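Putative ATPase, AAA family (Prochlorococcus marinus subsp. pastoris str. CCMP1986, PDB 3CTD) probably acts as a DNA-dependent ATPase of the RarA/MGS1/WRNIP1 subfamily, with a role in cellular responses to stalled DNA replication. Local coordinates at residues A53-L58 with F112-S117; P88-V93 with L118-S123. The protein carries 1 engineered substitution. All coordinates share one frame; numbering follows the deposited sequence.

Both contacts belong to the C-terminal, MgsA-type region of the protein, and both are built on helix 110-121. Its first part packs on helix 51-63 in interaction 1; its last turn packs on the start of helix 90-104 in interaction 2. Along the chain the order is 53-58, 88-93, 112-117, 118-123, so the two pairs interlock. Their centres lie about 12 Å apart, and they meet directly where L55 CG comes within 3.7 Å of L118 CD2. Helix 110-121 thus ties an earlier helix to the one just before it; both contacts also touch a second subunit, so this helix takes part in the packing within the chain and between chains.

Interaction 1: residues A53-L58 with F112-S117; sequences ATLYWL and FLSQAS
Two helices of the all-helical C-terminal domain, 51-63 and 110-121, pack here in a roughly antiparallel pair: the axes of the short segments approach to 10.3 Å, with 146° between their directions. No hydrogen bond crosses the interface, which rests on methyl groups set against two serines, the backbone of the other helix and L113 CB. L58 makes the most of it. With CG anti to the backbone N, it points toward the other helix and places CD2 3.8 Å from S114 N, against the backbone. The two methyls of L58 also cross L113 obliquely, CD2 lying 4.2 Å from L113 CB. One turn earlier, T54 CG2 is anti to its own backbone N and meets S117 CB at 3.7 Å, while L55 CD2 rests near S114 OG.

The polar ends are turned to other partners. T54 OG1 is hydrogen-bonded to D50 O, just before helix 51-63, and S114 OG to T129 O of a second subunit. S117 OG, beside its backbone N (chi1 -55°), turns back to L113 O one turn earlier. An alanine here would remove the second donor to L113 O and would probably leave L58 CD2 less well packed, since OG is one of its neighbours. L75 and F42 also touch S117, so this small residue sits where several helices converge. L113 O already accepts the backbone N-H of S117; the hydroxyl adds its bond from above the carbonyl plane, 41° out of it, with S117 OG 2.7 Å from L113 O.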
# COMPACT_ATOMS: atom_id res chain seq x y z
N ALA B 53 -26.09 -3.66 -6.82
CA ALA B 53 -26.33 -5.10 -6.68
C ALA B 53 -25.26 -5.74 -5.82
O ALA B 53 -25.55 -6.67 -5.03
CB ALA B 53 -26.40 -5.75 -8.01
N THR B 54 -24.02 -5.26 -5.98
CA THR B 54 -22.91 -5.69 -5.15
C THR B 54 -23.33 -5.57 -3.70
O THR B 54 -23.23 -6.54 -2.95
CB THR B 54 -21.59 -4.92 -5.44
OG1 THR B 54 -21.09 -5.34 -6.70
CG2 THR B 54 -20.50 -5.20 -4.43
N LEU B 55 -23.83 -4.41 -3.29
CA LEU B 55 -24.21 -4.24 -1.88
C LEU B 55 -25.35 -5.17 -1.44
O LEU B 55 -25.34 -5.74 -0.32
CB LEU B 55 -24.53 -2.80 -1.59
CG LEU B 55 -23.36 -1.85 -1.59
CD1 LEU B 55 -23.95 -0.48 -1.49
CD2 LEU B 55 -22.39 -2.13 -0.42
N TYR B 56 -26.33 -5.33 -2.31
CA TYR B 56 -27.46 -6.19 -2.00
C TYR B 56 -27.01 -7.63 -1.76
O TYR B 56 -27.35 -8.21 -0.71
CB TYR B 56 -28.50 -6.08 -3.11
CG TYR B 56 -29.70 -6.91 -2.90
CD1 TYR B 56 -30.79 -6.44 -2.18
CD2 TYR B 56 -29.77 -8.19 -3.43
CE1 TYR B 56 -31.90 -7.23 -1.96
CE2 TYR B 56 -30.88 -8.99 -3.24
CZ TYR B 56 -31.94 -8.52 -2.51
OH TYR B 56 -33.06 -9.32 -2.34
N TRP B 57 -26.19 -8.20 -2.65
CA TRP B 57 -25.75 -9.59 -2.40
C TRP B 57 -24.80 -9.71 -1.22
O TRP B 57 -24.80 -10.71 -0.53
CB TRP B 57 -25.19 -10.29 -3.67
CG TRP B 57 -26.17 -10.24 -4.80
CD1 TRP B 57 -26.07 -9.49 -5.93
CD2 TRP B 57 -27.44 -10.92 -4.87
NE1 TRP B 57 -27.18 -9.68 -6.71
CE2 TRP B 57 -28.04 -10.55 -6.09
CE3 TRP B 57 -28.13 -11.82 -4.01
CZ2 TRP B 57 -29.30 -11.06 -6.50
CZ3 TRP B 57 -29.38 -12.32 -4.40
CH2 TRP B 57 -29.96 -11.93 -5.64
N LEU B 58 -23.97 -8.70 -0.98
CA LEU B 58 -23.18 -8.65 0.29
C LEU B 58 -24.10 -8.73 1.51
O LEU B 58 -23.93 -9.58 2.39
CB LEU B 58 -22.31 -7.37 0.39
CG LEU B 58 -21.45 -7.25 1.64
CD1 LEU B 58 -20.46 -8.44 1.81
CD2 LEU B 58 -20.68 -5.98 1.58
N PHE B 112 -15.61 -2.63 6.25
CA PHE B 112 -14.43 -3.05 5.48
C PHE B 112 -14.87 -4.03 4.40
O PHE B 112 -14.37 -3.96 3.28
CB PHE B 112 -13.31 -3.61 6.37
CG PHE B 112 -12.85 -2.65 7.39
CD1 PHE B 112 -12.12 -1.53 7.02
CD2 PHE B 112 -13.22 -2.81 8.70
CE1 PHE B 112 -11.72 -0.58 7.97
CE2 PHE B 112 -12.84 -1.87 9.68
CZ PHE B 112 -12.08 -0.76 9.31
N LEU B 113 -15.87 -4.88 4.69
CA LEU B 113 -16.44 -5.73 3.63
C LEU B 113 -17.03 -4.84 2.54
O LEU B 113 -16.75 -4.99 1.33
CB LEU B 113 -17.50 -6.68 4.20
CG LEU B 113 -16.97 -7.91 4.98
CD1 LEU B 113 -18.04 -8.59 5.92
CD2 LEU B 113 -16.27 -8.96 4.08
N SER B 114 -17.82 -3.88 2.99
CA SER B 114 -18.41 -2.91 2.11
C SER B 114 -17.39 -2.07 1.31
O SER B 114 -17.51 -2.01 0.09
CB SER B 114 -19.36 -2.04 2.91
OG SER B 114 -19.77 -1.00 2.10
N GLN B 115 -16.38 -1.45 1.95
CA GLN B 115 -15.32 -0.75 1.19
C GLN B 115 -14.67 -1.62 0.10
O GLN B 115 -14.50 -1.20 -1.06
CB GLN B 115 -14.21 -0.24 2.10
CG GLN B 115 -13.01 0.27 1.35
CD GLN B 115 -12.32 1.44 2.05
OE1 GLN B 115 -12.85 1.98 3.01
NE2 GLN B 115 -11.11 1.82 1.60
N ALA B 116 -14.24 -2.82 0.50
CA ALA B 116 -13.58 -3.73 -0.40
C ALA B 116 -14.50 -4.08 -1.59
O ALA B 116 -14.10 -4.04 -2.77
CB ALA B 116 -13.15 -4.98 0.34
N SER B 117 -15.74 -4.43 -1.28
CA SER B 117 -16.72 -4.77 -2.30
C SER B 117 -16.97 -3.62 -3.25
O SER B 117 -16.84 -3.77 -4.48
CB SER B 117 -18.00 -5.28 -1.64
OG SER B 117 -17.62 -6.36 -0.78

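Interaction 2: residues P88-V93 with L118-S123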
# COMPACT_ATOMS: atom_id res chain seq x y z
N PRO B 88 -3.53 -2.59 -10.27
CA PRO B 88 -2.91 -3.60 -9.43
C PRO B 88 -2.88 -3.18 -7.95
O PRO B 88 -2.47 -3.95 -7.12
CB PRO B 88 -1.51 -3.72 -10.00
CG PRO B 88 -1.25 -2.42 -10.70
CD PRO B 88 -2.55 -1.81 -11.06
N ASN B 89 -3.34 -1.98 -7.62
CA ASN B 89 -3.46 -1.58 -6.22
C ASN B 89 -4.69 -2.22 -5.55
O ASN B 89 -4.78 -2.35 -4.31
CB ASN B 89 -3.48 -0.04 -6.14
CG ASN B 89 -3.36 0.48 -4.70
OD1 ASN B 89 -2.36 0.23 -4.02
ND2 ASN B 89 -4.37 1.21 -4.24
N ALA B 90 -5.65 -2.65 -6.37
CA ALA B 90 -6.88 -3.24 -5.86
C ALA B 90 -6.59 -4.36 -4.88
O ALA B 90 -7.27 -4.47 -3.86
CB ALA B 90 -7.80 -3.74 -7.04
N ILE B 91 -5.61 -5.22 -5.20
CA ILE B 91 -5.28 -6.32 -4.29
C ILE B 91 -4.72 -5.77 -2.98
O ILE B 91 -4.98 -6.33 -1.95
CB ILE B 91 -4.36 -7.42 -4.92
CG1 ILE B 91 -4.24 -8.63 -4.01
CG2 ILE B 91 -2.96 -6.92 -5.22
CD1 ILE B 91 -5.39 -9.55 -4.12
N VAL B 92 -3.99 -4.65 -3.03
CA VAL B 92 -3.47 -4.08 -1.79
C VAL B 92 -4.61 -3.54 -0.93
O VAL B 92 -4.61 -3.73 0.26
CB VAL B 92 -2.46 -2.92 -2.08
CG1 VAL B 92 -1.97 -2.25 -0.76
CG2 VAL B 92 -1.29 -3.40 -2.99
N VAL B 93 -5.59 -2.88 -1.54
CA VAL B 93 -6.67 -2.25 -0.78
C VAL B 93 -7.53 -3.34 -0.12
O VAL B 93 -7.87 -3.26 1.07
CB VAL B 93 -7.54 -1.32 -1.69
CG1 VAL B 93 -8.88 -0.91 -1.01
CG2 VAL B 93 -6.74 -0.08 -2.15
N LEU B 118 -17.36 -2.47 -2.70
CA LEU B 118 -17.64 -1.28 -3.53
C LEU B 118 -16.47 -0.89 -4.39
O LEU B 118 -16.62 -0.50 -5.54
CB LEU B 118 -18.03 -0.09 -2.63
CG LEU B 118 -19.45 -0.22 -2.06
CD1 LEU B 118 -19.61 0.78 -0.92
CD2 LEU B 118 -20.55 -0.05 -3.16
N TYR B 119 -15.27 -1.03 -3.84
CA TYR B 119 -14.05 -0.63 -4.53
C TYR B 119 -13.82 -1.43 -5.83
O TYR B 119 -13.46 -0.87 -6.86
CB TYR B 119 -12.87 -0.82 -3.59
CG TYR B 119 -11.57 -0.44 -4.20
CD1 TYR B 119 -10.97 0.77 -3.92
CD2 TYR B 119 -10.91 -1.29 -5.05
CE1 TYR B 119 -9.72 1.12 -4.50
CE2 TYR B 119 -9.66 -0.95 -5.64
CZ TYR B 119 -9.07 0.25 -5.35
OH TYR B 119 -7.84 0.55 -5.93
N LEU B 120 -13.98 -2.75 -5.74
CA LEU B 120 -13.89 -3.62 -6.91
C LEU B 120 -15.02 -3.35 -7.89
O LEU B 120 -14.78 -3.25 -9.08
CB LEU B 120 -13.86 -5.09 -6.50
CG LEU B 120 -12.64 -5.47 -5.65
CD1 LEU B 120 -12.60 -6.97 -5.35
CD2 LEU B 120 -11.37 -5.00 -6.37
N ALA B 121 -16.26 -3.18 -7.40
CA ALA B 121 -17.39 -2.91 -8.30
C ALA B 121 -17.15 -1.69 -9.21
O ALA B 121 -17.52 -1.71 -10.38
CB ALA B 121 -18.64 -2.71 -7.50
N ILE B 122 -16.55 -0.63 -8.67
CA ILE B 122 -16.34 0.57 -9.45
C ILE B 122 -14.96 0.68 -10.09
O ILE B 122 -14.69 1.69 -10.73
CB ILE B 122 -16.68 1.86 -8.65
CG1 ILE B 122 -15.68 2.13 -7.49
CG2 ILE B 122 -18.07 1.76 -8.06
CD1 ILE B 122 -16.06 3.37 -6.67
N SER B 123 -14.08 -0.32 -9.94
CA SER B 123 -12.76 -0.22 -10.58
C SER B 123 -12.88 -0.55 -12.04
O SER B 123 -13.79 -1.34 -12.40
CB SER B 123 -11.77 -1.19 -9.95
OG SER B 123 -11.56 -0.86 -8.59
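The ring of Y119 is the centre of this contact, reaching from the last turn of helix 110-121 to the start of helix 90-104 with CG anti to its backbone N (chi1 180°). V93 lies over one face: its CG1 methyl makes a CH-pi contact, 4.1 Å from the ring centroid and 16° off the normal, while V93 CG2 lies near the hydroxyl end, 4.0 Å from Y119 CZ. A90 approaches obliquely, with A90 CB 3.6 Å from Y119 CE2. The same A90 methyl meets L120 CD2 at 3.8 Å, and that L120 methyl also lies in the plane of the Y119 ring, at its edge, so one A90 methyl touches both neighbouring side chains, which themselves meet at the ring edge. N89 crosses the tyrosine at about a right angle near the hydroxyl, a loose approach without a hydrogen bond.

Around this shell, D87 serves both segments: OD1 accepts from N89 N, and OD2 makes a weak hydrogen bond with Y119 OH. S123 OG donates to Y119 O at 2.6 Å, after the helix has ended. K125 NZ bonds to the carbonyls of L120, A121 and S123, a positive charge that probably complements the C-terminal end of the helix. W191 of a second subunit stacks on the Y119 ring, and P88 of that subunit packs on both Y119 and V93, so an intramolecular contact continues into the oligomer interface. The whole is the open end of a helical hairpin, where the start of one helix meets the end of the next.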